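Long-range contacts in group B streptococcal R4 surface protein (Streptococcus agalactiae, PDB 6S5X), which probably serves as a cell-wall-anchored surface protein built with Rib domains, a domain type implicated in infection, this chain being its most N-terminal Rib domain: residues G14-V19 / D74-V79; K26-I31 / T41-E46; P35-G40 / V61-P66. All blocks are in the same frame, centred on the assembly; numbering follows the deposited sequence.

Contact 1: residues G14-V19 / D74-V79; sequences GKDQQV and DVTVKV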
ATOM      1  N   GLY A  14       7.009   1.012  -1.107  1.00 13.33           N
ATOM      2  CA  GLY A  14       6.028   0.843  -2.162  1.00 11.55           C
ATOM      3  C   GLY A  14       6.518  -0.058  -3.277  1.00 14.93           C
ATOM      4  O   GLY A  14       7.713  -0.128  -3.586  1.00 15.04           O
ATOM      5  N   LYS A  15       5.552  -0.736  -3.902  1.00 10.53           N
ATOM      6  CA  LYS A  15       5.765  -1.628  -5.033  1.00 12.67           C
ATOM      7  C   LYS A  15       4.680  -1.364  -6.068  1.00 10.58           C
ATOM      8  O   LYS A  15       3.488  -1.341  -5.740  1.00 13.79           O
ATOM      9  CB  LYS A  15       5.697  -3.086  -4.539  1.00 17.76           C
ATOM     10  CG  LYS A  15       6.181  -4.165  -5.414  1.00 24.62           C
ATOM     11  CD  LYS A  15       5.806  -5.488  -4.765  1.00 24.68           C
ATOM     12  CE  LYS A  15       6.725  -6.615  -5.177  1.00 71.09           C
ATOM     13  NZ  LYS A  15       5.952  -7.773  -5.693  1.00 84.63           N
ATOM     14  N   ASP A  16       5.100  -1.167  -7.309  1.00 12.36           N
ATOM     15  CA  ASP A  16       4.171  -1.045  -8.424  1.00 11.44           C
ATOM     16  C   ASP A  16       3.582  -2.419  -8.720  1.00 15.30           C
ATOM     17  O   ASP A  16       4.234  -3.456  -8.552  1.00 16.61           O
ATOM     18  CB  ASP A  16       4.908  -0.454  -9.634  1.00 26.02           C
ATOM     19  CG  ASP A  16       5.368   0.997  -9.388  1.00 24.10           C
ATOM     20  OD1 ASP A  16       4.982   1.569  -8.326  1.00 42.25           O
ATOM     21  OD2 ASP A  16       6.110   1.558 -10.233  1.00 66.98           O
ATOM     22  N   GLN A  17       2.329  -2.431  -9.117  1.00 13.28           N
ATOM     23  CA  GLN A  17       1.711  -3.662  -9.572  1.00 13.44           C
ATOM     24  C   GLN A  17       0.955  -3.371 -10.853  1.00 17.15           C
ATOM     25  O   GLN A  17       0.647  -2.219 -11.177  1.00 17.20           O
ATOM     26  CB  GLN A  17       0.819  -4.306  -8.473  1.00 25.10           C
ATOM     27  CG  GLN A  17      -0.349  -3.521  -7.938  1.00 24.20           C
ATOM     28  CD  GLN A  17      -1.268  -4.395  -7.036  1.00 12.58           C
ATOM     29  OE1 GLN A  17      -1.756  -5.449  -7.443  1.00 13.14           O
ATOM     30  NE2 GLN A  17      -1.478  -3.944  -5.814  1.00  9.61           N
ATOM     31  N   GLN A  18       0.765  -4.437 -11.624  1.00 13.54           N
ATOM     32  CA  GLN A  18       0.080  -4.375 -12.906  1.00 14.06           C
ATOM     33  C   GLN A  18      -1.141  -5.267 -12.813  1.00 18.70           C
ATOM     34  O   GLN A  18      -1.055  -6.395 -12.299  1.00 17.30           O
ATOM     35  CB  GLN A  18       0.995  -4.816 -14.034  1.00 15.83           C
ATOM     36  CG  GLN A  18       0.311  -4.753 -15.386  1.00 24.15           C
ATOM     37  CD  GLN A  18       1.202  -5.221 -16.494  1.00 27.96           C
ATOM     38  OE1 GLN A  18       2.235  -4.620 -16.760  1.00 26.33           O
ATOM     39  NE2 GLN A  18       0.811  -6.313 -17.150  1.00 23.30           N
ATOM     40  N   VAL A  19      -2.278  -4.758 -13.290  1.00 14.42           N
ATOM     41  CA  VAL A  19      -3.510  -5.527 -13.307  1.00 11.78           C
ATOM     42  C   VAL A  19      -4.213  -5.285 -14.636  1.00 11.11           C
ATOM     43  O   VAL A  19      -3.927  -4.323 -15.351  1.00 14.77           O
ATOM     44  CB  VAL A  19      -4.470  -5.201 -12.138  1.00 10.25           C
ATOM     45  CG1 VAL A  19      -3.769  -5.398 -10.774  1.00 17.01           C
ATOM     46  CG2 VAL A  19      -5.029  -3.783 -12.250  1.00 10.56           C
ATOM     47  N   ASP A  74       3.338   6.136  -1.511  1.00 12.03           N
ATOM     48  CA  ASP A  74       2.808   6.469  -2.827  1.00 12.15           C
ATOM     49  C   ASP A  74       3.189   5.363  -3.803  1.00 15.66           C
ATOM     50  O   ASP A  74       4.370   5.020  -3.922  1.00 18.22           O
ATOM     51  CB  ASP A  74       3.364   7.808  -3.324  1.00 19.35           C
ATOM     52  CG  ASP A  74       2.842   8.993  -2.531  1.00 37.24           C
ATOM     53  OD1 ASP A  74       1.628   9.033  -2.247  1.00 39.94           O
ATOM     54  OD2 ASP A  74       3.658   9.863  -2.162  1.00 55.81           O
ATOM     55  N   VAL A  75       2.214   4.832  -4.538  1.00 11.13           N
ATOM     56  CA  VAL A  75       2.479   3.776  -5.509  1.00  9.80           C
ATOM     57  C   VAL A  75       1.715   4.049  -6.801  1.00 11.43           C
ATOM     58  O   VAL A  75       0.919   4.976  -6.908  1.00 14.05           O
ATOM     59  CB  VAL A  75       2.108   2.367  -4.984  1.00 12.84           C
ATOM     60  CG1 VAL A  75       2.808   2.094  -3.662  1.00 19.21           C
ATOM     61  CG2 VAL A  75       0.622   2.229  -4.825  1.00 11.36           C
ATOM     62  N   THR A  76       1.988   3.211  -7.789  1.00 15.33           N
ATOM     63  CA  THR A  76       1.322   3.236  -9.081  1.00 16.95           C
ATOM     64  C   THR A  76       0.701   1.869  -9.329  1.00 13.18           C
ATOM     65  O   THR A  76       1.368   0.848  -9.164  1.00 12.64           O
ATOM     66  CB  THR A  76       2.310   3.534 -10.211  1.00 17.91           C
ATOM     67  OG1 THR A  76       2.917   4.811 -10.011  1.00 22.95           O
ATOM     68  CG2 THR A  76       1.566   3.540 -11.536  1.00 20.14           C
ATOM     69  N   VAL A  77      -0.563   1.846  -9.736  1.00 11.93           N
ATOM     70  CA  VAL A  77      -1.179   0.621 -10.221  1.00  9.09           C
ATOM     71  C   VAL A  77      -1.331   0.760 -11.724  1.00 13.72           C
ATOM     72  O   VAL A  77      -2.095   1.614 -12.194  1.00 11.46           O
ATOM     73  CB  VAL A  77      -2.526   0.355  -9.556  1.00 11.28           C
ATOM     74  CG1 VAL A  77      -3.158  -0.869 -10.153  1.00 13.52           C
ATOM     75  CG2 VAL A  77      -2.332   0.132  -8.060  1.00 13.71           C
ATOM     76  N   LYS A  78      -0.615  -0.069 -12.483  1.00 16.17           N
ATOM     77  CA  LYS A  78      -0.693  -0.017 -13.939  1.00 12.55           C
ATOM     78  C   LYS A  78      -1.820  -0.936 -14.396  1.00 11.70           C
ATOM     79  O   LYS A  78      -1.837  -2.121 -14.049  1.00 17.51           O
ATOM     80  CB  LYS A  78       0.632  -0.420 -14.580  1.00 19.45           C
ATOM     81  CG  LYS A  78       0.624  -0.323 -16.122  1.00 30.96           C
ATOM     82  CD  LYS A  78       1.948  -0.781 -16.748  1.00 28.99           C
ATOM     83  CE  LYS A  78       1.894  -0.677 -18.269  1.00 57.43           C
ATOM     84  NZ  LYS A  78       3.124  -1.207 -18.925  1.00 83.28           N
ATOM     85  N   VAL A  79      -2.792  -0.377 -15.110  1.00 12.02           N
ATOM     86  CA  VAL A  79      -3.934  -1.130 -15.624  1.00 10.98           C
ATOM     87  C   VAL A  79      -3.741  -1.298 -17.118  1.00 14.73           C
ATOM     88  O   VAL A  79      -3.506  -0.318 -17.834  1.00 14.43           O
ATOM     89  CB  VAL A  79      -5.271  -0.436 -15.324  1.00 10.65           C
ATOM     90  CG1 VAL A  79      -6.423  -1.313 -15.797  1.00 11.27           C
ATOM     91  CG2 VAL A  79      -5.363  -0.134 -13.829  1.00 12.72           C
TER
HETATM   92  O   HOH W   1       1.263  -0.560  -6.632  1.00 13.21           O
HETATM   93  O   HOH W   2       5.160   4.576  -8.111  1.00 34.72           O

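Contact 2: residues K26-I31 / T41-E46; sequences KAEDSI and TTVAFE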
ATOM      1  N   LYS A  26      -5.121  -5.587  -4.630  1.00  7.66           N
ATOM      2  CA  LYS A  26      -4.994  -5.632  -3.178  1.00 10.85           C
ATOM      3  C   LYS A  26      -3.838  -4.735  -2.721  1.00  7.49           C
ATOM      4  O   LYS A  26      -2.746  -4.733  -3.309  1.00  8.18           O
ATOM      5  CB  LYS A  26      -4.780  -7.072  -2.723  1.00 11.55           C
ATOM      6  CG  LYS A  26      -5.899  -8.050  -3.114  1.00 16.81           C
ATOM      7  CD  LYS A  26      -5.612  -9.427  -2.502  1.00 21.59           C
ATOM      8  CE  LYS A  26      -6.756 -10.438  -2.714  1.00 32.45           C
ATOM      9  NZ  LYS A  26      -7.362 -10.405  -4.063  1.00 24.14           N
ATOM     10  N   ALA A  27      -4.073  -3.998  -1.638  1.00  7.94           N
ATOM     11  CA  ALA A  27      -3.040  -3.101  -1.128  1.00  8.29           C
ATOM     12  C   ALA A  27      -1.793  -3.875  -0.722  1.00  7.61           C
ATOM     13  O   ALA A  27      -0.666  -3.373  -0.871  1.00  9.20           O
ATOM     14  CB  ALA A  27      -3.577  -2.316   0.067  1.00 11.46           C
ATOM     15  N   GLU A  28      -1.966  -5.107  -0.234  1.00  8.11           N
ATOM     16  CA  GLU A  28      -0.813  -5.926   0.143  1.00 10.89           C
ATOM     17  C   GLU A  28       0.161  -6.124  -1.020  1.00 10.35           C
ATOM     18  O   GLU A  28       1.368  -6.250  -0.812  1.00 13.62           O
ATOM     19  CB  GLU A  28      -1.273  -7.301   0.651  1.00 17.83           C
ATOM     20  CG  GLU A  28      -1.912  -7.295   2.054  1.00 21.21           C
ATOM     21  CD  GLU A  28      -3.380  -6.920   2.082  1.00111.32           C
ATOM     22  OE1 GLU A  28      -3.961  -6.662   1.018  1.00 15.33           O
ATOM     23  OE2 GLU A  28      -3.960  -6.896   3.190  1.00 26.89           O
ATOM     24  N   ASP A  29      -0.337  -6.164  -2.247  1.00  8.25           N
ATOM     25  CA  ASP A  29       0.516  -6.404  -3.403  1.00 10.15           C
ATOM     26  C   ASP A  29       1.246  -5.139  -3.850  1.00 11.31           C
ATOM     27  O   ASP A  29       2.009  -5.184  -4.822  1.00 13.25           O
ATOM     28  CB  ASP A  29      -0.356  -6.995  -4.527  1.00  9.24           C
ATOM     29  CG  ASP A  29      -0.819  -8.440  -4.224  1.00 19.48           C
ATOM     30  OD1 ASP A  29      -0.105  -9.175  -3.490  1.00 21.74           O
ATOM     31  OD2 ASP A  29      -1.906  -8.844  -4.695  1.00 17.97           O
ATOM     32  N   SER A  30       0.983  -4.011  -3.194  1.00  7.75           N
ATOM     33  CA  SER A  30       1.669  -2.744  -3.406  1.00  8.34           C
ATOM     34  C   SER A  30       2.706  -2.438  -2.326  1.00 11.06           C
ATOM     35  O   SER A  30       3.207  -1.316  -2.271  1.00  9.87           O
ATOM     36  CB  SER A  30       0.647  -1.610  -3.474  1.00  7.33           C
ATOM     37  OG  SER A  30      -0.099  -1.667  -4.687  1.00 13.14           O
ATOM     38  N   ILE A  31       2.995  -3.391  -1.443  1.00  8.37           N
ATOM     39  CA  ILE A  31       4.002  -3.230  -0.401  1.00  9.90           C
ATOM     40  C   ILE A  31       5.054  -4.300  -0.596  1.00 12.23           C
ATOM     41  O   ILE A  31       4.718  -5.478  -0.739  1.00 12.88           O
ATOM     42  CB  ILE A  31       3.387  -3.320   1.008  1.00  8.32           C
ATOM     43  CG1 ILE A  31       2.401  -2.177   1.177  1.00 11.96           C
ATOM     44  CG2 ILE A  31       4.508  -3.286   2.054  1.00  8.58           C
ATOM     45  CD1 ILE A  31       3.064  -0.827   1.122  1.00 11.55           C
ATOM     46  N   THR A  41       0.169  -5.453  11.600  1.00  8.89           N
ATOM     47  CA  THR A  41       0.075  -4.275  10.744  1.00  7.48           C
ATOM     48  C   THR A  41      -0.939  -4.527   9.632  1.00  9.46           C
ATOM     49  O   THR A  41      -0.971  -5.616   9.047  1.00  7.72           O
ATOM     50  CB  THR A  41       1.449  -3.965  10.126  1.00  7.47           C
ATOM     51  OG1 THR A  41       2.424  -3.722  11.152  1.00  7.47           O
ATOM     52  CG2 THR A  41       1.351  -2.764   9.241  1.00  8.08           C
ATOM     53  N   THR A  42      -1.765  -3.518   9.333  1.00  7.35           N
ATOM     54  CA  THR A  42      -2.734  -3.564   8.244  1.00  7.40           C
ATOM     55  C   THR A  42      -2.316  -2.608   7.137  1.00  9.06           C
ATOM     56  O   THR A  42      -1.632  -1.610   7.376  1.00 10.54           O
ATOM     57  CB  THR A  42      -4.141  -3.191   8.719  1.00 10.65           C
ATOM     58  OG1 THR A  42      -4.170  -1.811   9.096  1.00 13.86           O
ATOM     59  CG2 THR A  42      -4.548  -4.061   9.883  1.00  8.40           C
ATOM     60  N   VAL A  43      -2.732  -2.935   5.915  1.00  7.27           N
ATOM     61  CA  VAL A  43      -2.498  -2.089   4.761  1.00  7.13           C
ATOM     62  C   VAL A  43      -3.817  -1.931   4.008  1.00 11.53           C
ATOM     63  O   VAL A  43      -4.633  -2.863   3.944  1.00  8.96           O
ATOM     64  CB  VAL A  43      -1.394  -2.647   3.840  1.00  8.52           C
ATOM     65  CG1 VAL A  43      -0.065  -2.699   4.554  1.00 14.05           C
ATOM     66  CG2 VAL A  43      -1.765  -3.996   3.369  1.00 11.90           C
ATOM     67  N   ALA A  44      -4.062  -0.725   3.515  1.00  7.81           N
ATOM     68  CA  ALA A  44      -5.265  -0.448   2.756  1.00  9.61           C
ATOM     69  C   ALA A  44      -4.978   0.650   1.762  1.00 11.58           C
ATOM     70  O   ALA A  44      -4.165   1.541   2.020  1.00  8.20           O
ATOM     71  CB  ALA A  44      -6.413  -0.034   3.684  1.00 13.05           C
ATOM     72  N   PHE A  45      -5.678   0.615   0.633  1.00  7.39           N
ATOM     73  CA  PHE A  45      -5.616   1.773  -0.246  1.00  7.36           C
ATOM     74  C   PHE A  45      -6.357   2.938   0.399  1.00  7.74           C
ATOM     75  O   PHE A  45      -7.386   2.757   1.040  1.00 11.18           O
ATOM     76  CB  PHE A  45      -6.216   1.467  -1.614  1.00  8.41           C
ATOM     77  CG  PHE A  45      -5.346   0.607  -2.467  1.00  7.52           C
ATOM     78  CD1 PHE A  45      -4.101   1.034  -2.865  1.00  7.79           C
ATOM     79  CD2 PHE A  45      -5.776  -0.638  -2.850  1.00  8.83           C
ATOM     80  CE1 PHE A  45      -3.293   0.246  -3.657  1.00 10.69           C
ATOM     81  CE2 PHE A  45      -4.983  -1.436  -3.660  1.00  9.70           C
ATOM     82  CZ  PHE A  45      -3.736  -0.993  -4.047  1.00  7.59           C
ATOM     83  N   GLU A  46      -5.814   4.145   0.260  1.00  7.19           N
ATOM     84  CA  GLU A  46      -6.514   5.291   0.828  1.00  9.67           C
ATOM     85  C   GLU A  46      -7.868   5.464   0.158  1.00 16.20           C
ATOM     86  O   GLU A  46      -8.861   5.837   0.797  1.00 11.90           O
ATOM     87  CB  GLU A  46      -5.673   6.549   0.684  1.00 11.17           C
ATOM     88  CG  GLU A  46      -6.283   7.732   1.411  1.00 20.60           C
ATOM     89  CD  GLU A  46      -5.417   8.975   1.349  1.00 57.82           C
ATOM     90  OE1 GLU A  46      -5.162   9.466   0.233  1.00 37.66           O
ATOM     91  OE2 GLU A  46      -4.990   9.456   2.421  1.00 58.23           O
TER
HETATM   92  O   HOH W   3      -4.235  -5.508   5.900  1.00 13.30           O

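Contact 3: residues P35-G40 / V61-P66; sequences PDLPKG and VVVTYP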
ATOM      1  N   PRO A  35       6.386  -8.600   5.280  1.00 16.65           N
ATOM      2  CA  PRO A  35       6.881  -9.489   6.355  1.00 17.32           C
ATOM      3  C   PRO A  35       7.784  -8.799   7.356  1.00 16.81           C
ATOM      4  O   PRO A  35       7.896  -9.259   8.498  1.00 20.73           O
ATOM      5  CB  PRO A  35       7.654 -10.566   5.582  1.00 24.55           C
ATOM      6  CG  PRO A  35       7.012 -10.595   4.222  1.00 27.15           C
ATOM      7  CD  PRO A  35       6.717  -9.138   3.949  1.00 17.04           C
ATOM      8  N   ASP A  36       8.440  -7.711   6.968  1.00 11.37           N
ATOM      9  CA  ASP A  36       9.333  -6.992   7.863  1.00 16.44           C
ATOM     10  C   ASP A  36       8.602  -5.990   8.731  1.00 20.88           C
ATOM     11  O   ASP A  36       9.227  -5.409   9.623  1.00 14.31           O
ATOM     12  CB  ASP A  36      10.407  -6.224   7.089  1.00 14.30           C
ATOM     13  CG  ASP A  36      11.368  -7.131   6.338  1.00 90.36           C
ATOM     14  OD1 ASP A  36      11.677  -8.242   6.823  1.00 34.59           O
ATOM     15  OD2 ASP A  36      11.837  -6.699   5.264  1.00 72.38           O
ATOM     16  N   LEU A  37       7.307  -5.793   8.512  1.00  8.41           N
ATOM     17  CA  LEU A  37       6.550  -4.892   9.360  1.00  9.07           C
ATOM     18  C   LEU A  37       6.010  -5.659  10.568  1.00 11.72           C
ATOM     19  O   LEU A  37       5.939  -6.889  10.551  1.00 12.77           O
ATOM     20  CB  LEU A  37       5.412  -4.268   8.563  1.00  9.38           C
ATOM     21  CG  LEU A  37       5.805  -3.593   7.263  1.00 10.01           C
ATOM     22  CD1 LEU A  37       4.561  -3.027   6.583  1.00 11.30           C
ATOM     23  CD2 LEU A  37       6.857  -2.514   7.509  1.00 11.27           C
ATOM     24  N   PRO A  38       5.657  -4.981  11.657  1.00  9.44           N
ATOM     25  CA  PRO A  38       5.148  -5.706  12.827  1.00  8.24           C
ATOM     26  C   PRO A  38       3.969  -6.614  12.518  1.00  9.00           C
ATOM     27  O   PRO A  38       3.103  -6.286  11.706  1.00  9.38           O
ATOM     28  CB  PRO A  38       4.738  -4.580  13.779  1.00  8.84           C
ATOM     29  CG  PRO A  38       5.692  -3.448  13.402  1.00 11.00           C
ATOM     30  CD  PRO A  38       5.740  -3.534  11.910  1.00 10.38           C
ATOM     31  N   LYS A  39       3.956  -7.779  13.166  0.54 10.01           N
ATOM     32  CA  LYS A  39       2.768  -8.618  13.160  0.54 10.84           C
ATOM     33  C   LYS A  39       1.565  -7.755  13.511  0.54  8.48           C
ATOM     34  O   LYS A  39       1.633  -6.902  14.403  0.54  9.21           O
ATOM     35  CB  LYS A  39       2.920  -9.766  14.162  0.54 35.73           C
ATOM     36  CG  LYS A  39       2.134 -11.025  13.837  0.54 24.55           C
ATOM     37  CD  LYS A  39       2.582 -12.157  14.755  0.54 35.64           C
ATOM     38  CE  LYS A  39       1.425 -13.038  15.217  0.54 53.29           C
ATOM     39  NZ  LYS A  39       1.075 -14.093  14.233  0.54 37.09           N
ATOM     40  N   GLY A  40       0.474  -7.956  12.788  1.00  8.46           N
ATOM     41  CA  GLY A  40      -0.746  -7.205  13.027  1.00  9.71           C
ATOM     42  C   GLY A  40      -0.874  -5.889  12.285  1.00 11.39           C
ATOM     43  O   GLY A  40      -1.948  -5.262  12.337  1.00  8.75           O
ATOM     44  N   VAL A  61      -1.023   3.740  -0.276  1.00 10.01           N
ATOM     45  CA  VAL A  61      -1.260   2.666   0.684  1.00  7.23           C
ATOM     46  C   VAL A  61      -1.045   3.238   2.085  1.00  7.01           C
ATOM     47  O   VAL A  61       0.006   3.826   2.373  1.00  9.72           O
ATOM     48  CB  VAL A  61      -0.354   1.455   0.432  1.00  8.10           C
ATOM     49  CG1 VAL A  61      -0.599   0.396   1.467  1.00  9.91           C
ATOM     50  CG2 VAL A  61      -0.586   0.886  -0.957  1.00 12.09           C
ATOM     51  N   VAL A  62      -2.061   3.102   2.923  1.00  6.96           N
ATOM     52  CA  VAL A  62      -1.991   3.474   4.330  1.00  7.22           C
ATOM     53  C   VAL A  62      -1.633   2.232   5.134  1.00 13.02           C
ATOM     54  O   VAL A  62      -2.334   1.216   5.085  1.00  6.56           O
ATOM     55  CB  VAL A  62      -3.311   4.083   4.821  1.00 11.41           C
ATOM     56  CG1 VAL A  62      -3.176   4.462   6.279  1.00 11.65           C
ATOM     57  CG2 VAL A  62      -3.659   5.292   4.009  1.00 19.26           C
ATOM     58  N   VAL A  63      -0.532   2.323   5.849  1.00  7.08           N
ATOM     59  CA  VAL A  63       0.027   1.249   6.661  1.00  8.20           C
ATOM     60  C   VAL A  63      -0.247   1.618   8.108  1.00  7.43           C
ATOM     61  O   VAL A  63       0.243   2.645   8.591  1.00  7.61           O
ATOM     62  CB  VAL A  63       1.532   1.091   6.412  1.00  8.99           C
ATOM     63  CG1 VAL A  63       2.118  -0.049   7.254  1.00 13.85           C
ATOM     64  CG2 VAL A  63       1.821   0.896   4.955  1.00 10.50           C
ATOM     65  N   THR A  64      -1.067   0.826   8.793  1.00  6.35           N
ATOM     66  CA  THR A  64      -1.483   1.133  10.160  1.00  7.93           C
ATOM     67  C   THR A  64      -0.878   0.109  11.104  1.00  9.72           C
ATOM     68  O   THR A  64      -1.176  -1.081  11.017  1.00  6.35           O
ATOM     69  CB  THR A  64      -3.004   1.161  10.301  1.00  7.89           C
ATOM     70  OG1 THR A  64      -3.558   2.114   9.381  1.00  9.90           O
ATOM     71  CG2 THR A  64      -3.367   1.590  11.733  1.00 10.59           C
ATOM     72  N   TYR A  65      -0.046   0.570  12.001  1.00  6.98           N
ATOM     73  CA  TYR A  65       0.636  -0.304  12.940  1.00  6.95           C
ATOM     74  C   TYR A  65      -0.246  -0.579  14.163  1.00  7.03           C
ATOM     75  O   TYR A  65      -1.198   0.159  14.448  1.00  7.20           O
ATOM     76  CB  TYR A  65       1.964   0.339  13.375  1.00  7.24           C
ATOM     77  CG  TYR A  65       2.895   0.578  12.209  1.00  7.37           C
ATOM     78  CD1 TYR A  65       3.584  -0.477  11.622  1.00 11.51           C
ATOM     79  CD2 TYR A  65       3.052   1.843  11.656  1.00  7.68           C
ATOM     80  CE1 TYR A  65       4.413  -0.263  10.526  1.00 12.03           C
ATOM     81  CE2 TYR A  65       3.866   2.061  10.592  1.00  9.22           C
ATOM     82  CZ  TYR A  65       4.554   1.006  10.014  1.00 10.10           C
ATOM     83  OH  TYR A  65       5.365   1.250   8.922  1.00 10.17           O
ATOM     84  N   PRO A  66       0.074  -1.632  14.925  1.00  8.39           N
ATOM     85  CA  PRO A  66      -0.777  -2.005  16.072  1.00  9.37           C
ATOM     86  C   PRO A  66      -0.885  -0.942  17.142  1.00 12.06           C
ATOM     87  O   PRO A  66      -1.870  -0.946  17.894  1.00 12.42           O
ATOM     88  CB  PRO A  66      -0.090  -3.270  16.629  1.00 11.73           C
ATOM     89  CG  PRO A  66       0.594  -3.866  15.447  1.00 11.77           C
ATOM     90  CD  PRO A  66       1.086  -2.661  14.636  1.00  7.09           C
TER
HETATM   91  O   HOH W   4      -2.519  -2.661  13.099  1.00  9.12           O

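Contact 1: residues G14-V19 / D74-V79
Two short backbone hydrogen bonds join Q17-V19 to V77-V79: K78 N donates to Q17 O at 2.8 Å, and V19 N donates to K78 O at the same length. On the side nearer the N-terminus the grip slackens. Q17 N reaches T76 O only in a weak bond of 3.4 Å, and a water that donates to both K15 O and T76 O spans the widening gap.

D16 adds a side-chain link at this splayed end. Its OD1 accepts a weak bond from T76 N, while a second water donates to OD1 and is also hydrogen-bonded to T76 OG1. With chi1 at -66°, D16 CG lies anti to its own carbonyl carbon, 4.1 Å from T76 CB; OD1 is the oxygen turned to T76 N. At the other end, Q18 CA and V79 CA each make a CA-H...O contact, to K78 O and V19 O respectively.

Side chains of paired residues share a face. Q17, V19, V77 and V79 line one: Q17 CG runs beside V77 CG2, and V19 CG2 touches both V77 CG1 and V79 CG2 at 4.0 Å. Beyond CG the Q17 chain is extended, and its NE2 is hydrogen-bonded to S30 OG and K26 O. The other face carries Q18 and K78, two extended chains side by side, with Q18 OE1 3.8 Å from K78 CD. Past the paired residues, G14 CA rests on V75 CG1. In-register parallel pairing of the first strand with the last, here at 28° between their directions, gives the Rib domain an edge strand parallel to its neighbour within an otherwise antiparallel sheet of immunoglobulin-like type.

Contact 2: residues K26-I31 / T41-E46
Aromatic packing centres on F45, whose ring lies against the start of the 3-10 turn of residues 27-30. A27 CA sits over one face, 3.9 Å from the ring centroid and 25° off the normal, a CH-pi contact displaced toward the rim. The backbone there is close as well, with A27 N 3.4 Å from F45 CE2. S30 OG meets the same ring near its plane, at the edge, 3.8 Å from CZ; the hydroxyl has its polar partner in Q17 NE2, so the ring borders a polar group already engaged with strand 17-20.

Aliphatic contacts continue along the strand. A27 CB points at the backbone between V43 and F45, touching A44 CA at 3.7 Å. V43 divides its methyls: CG1 faces I31 CG1, while CG2 approaches A27 CB and packs on the E28 chain, with E28 CG 3.6 Å away. E28 is bent at chi2 (83°), which turns CD back so that it too lies against V43 CG2.

Polar connection across the contact is indirect. One water donates to E28 OE2 and accepts from V43 N, at 3.0 Å from the latter. Within residues 26-31, the turn is held by D29 N to K26 O and S30 N to A27 O.

A44 and T42 pair through their backbones with strand 55-64, while L34 touches both E28 and V43. The arrangement is a 3-10 turn packed against an edge strand of the sheet, part of the connection between strands 17-20 and 42-45 in this immunoglobulin-like Rib domain.

Contact 3: residues P35-G40 / V61-P66
Apolar packing joins the loop L37-G40 to the end of strand 55-64 and the two residues after it, at the sodium-bearing end of this immunoglobulin-like Rib domain. No direct hydrogen bond crosses between the segments. Instead, a water donates to G40 O at 2.8 Å and to T64 O at 2.9 Å, bridging two carbonyls.

L37 and V63 meet tip to tip: V63 CG1, anti to its backbone N (chi1 -179°), is the methyl that meets L37 CD1, at 3.9 Å. The other L37 methyl, CD2, approaches the edge of the Y65 ring near OH, and P38 CD meets the same ring near its plane, 3.8 Å from CD1. Y65 is thus bordered at its edge by the two successive residues, while its hydroxyl is hydrogen-bonded to D71 OD2. D71, A7 and N10 bind the sodium ion, consistent with a second-shell place for the tyrosine; P38 also touches N10.

At the solvent-exposed side two prolines approach each other, P38 CB against P66 CD at 4.2 Å. G40, after K39, has a positive phi of 88°, at which a CB would be jammed against the carbonyl O of K39; P66 CG comes within 3.4 Å of that same K39 O.

In the fold
Contact 1 and contact 3 lie on opposite sides of the chain's centre, with contact 2 nearest the middle. In each, buried apolar residues are accompanied by exposed ones, and all three have water bridges, but the chemistry differs: contact 1 is strand pairing, and only there do direct hydrogen bonds cross between the segments, whereas contacts 2 and 3 are mainly apolar packing of loop residues on strands. The loop between strands 17-20 and 42-45 supplies a segment to both of these. Contact 2 joins contact 1 through K15 N to S30 O. It joins contact 3 through the antiparallel pairing of strands 42-45 and 55-64, including A44 O with V62 N.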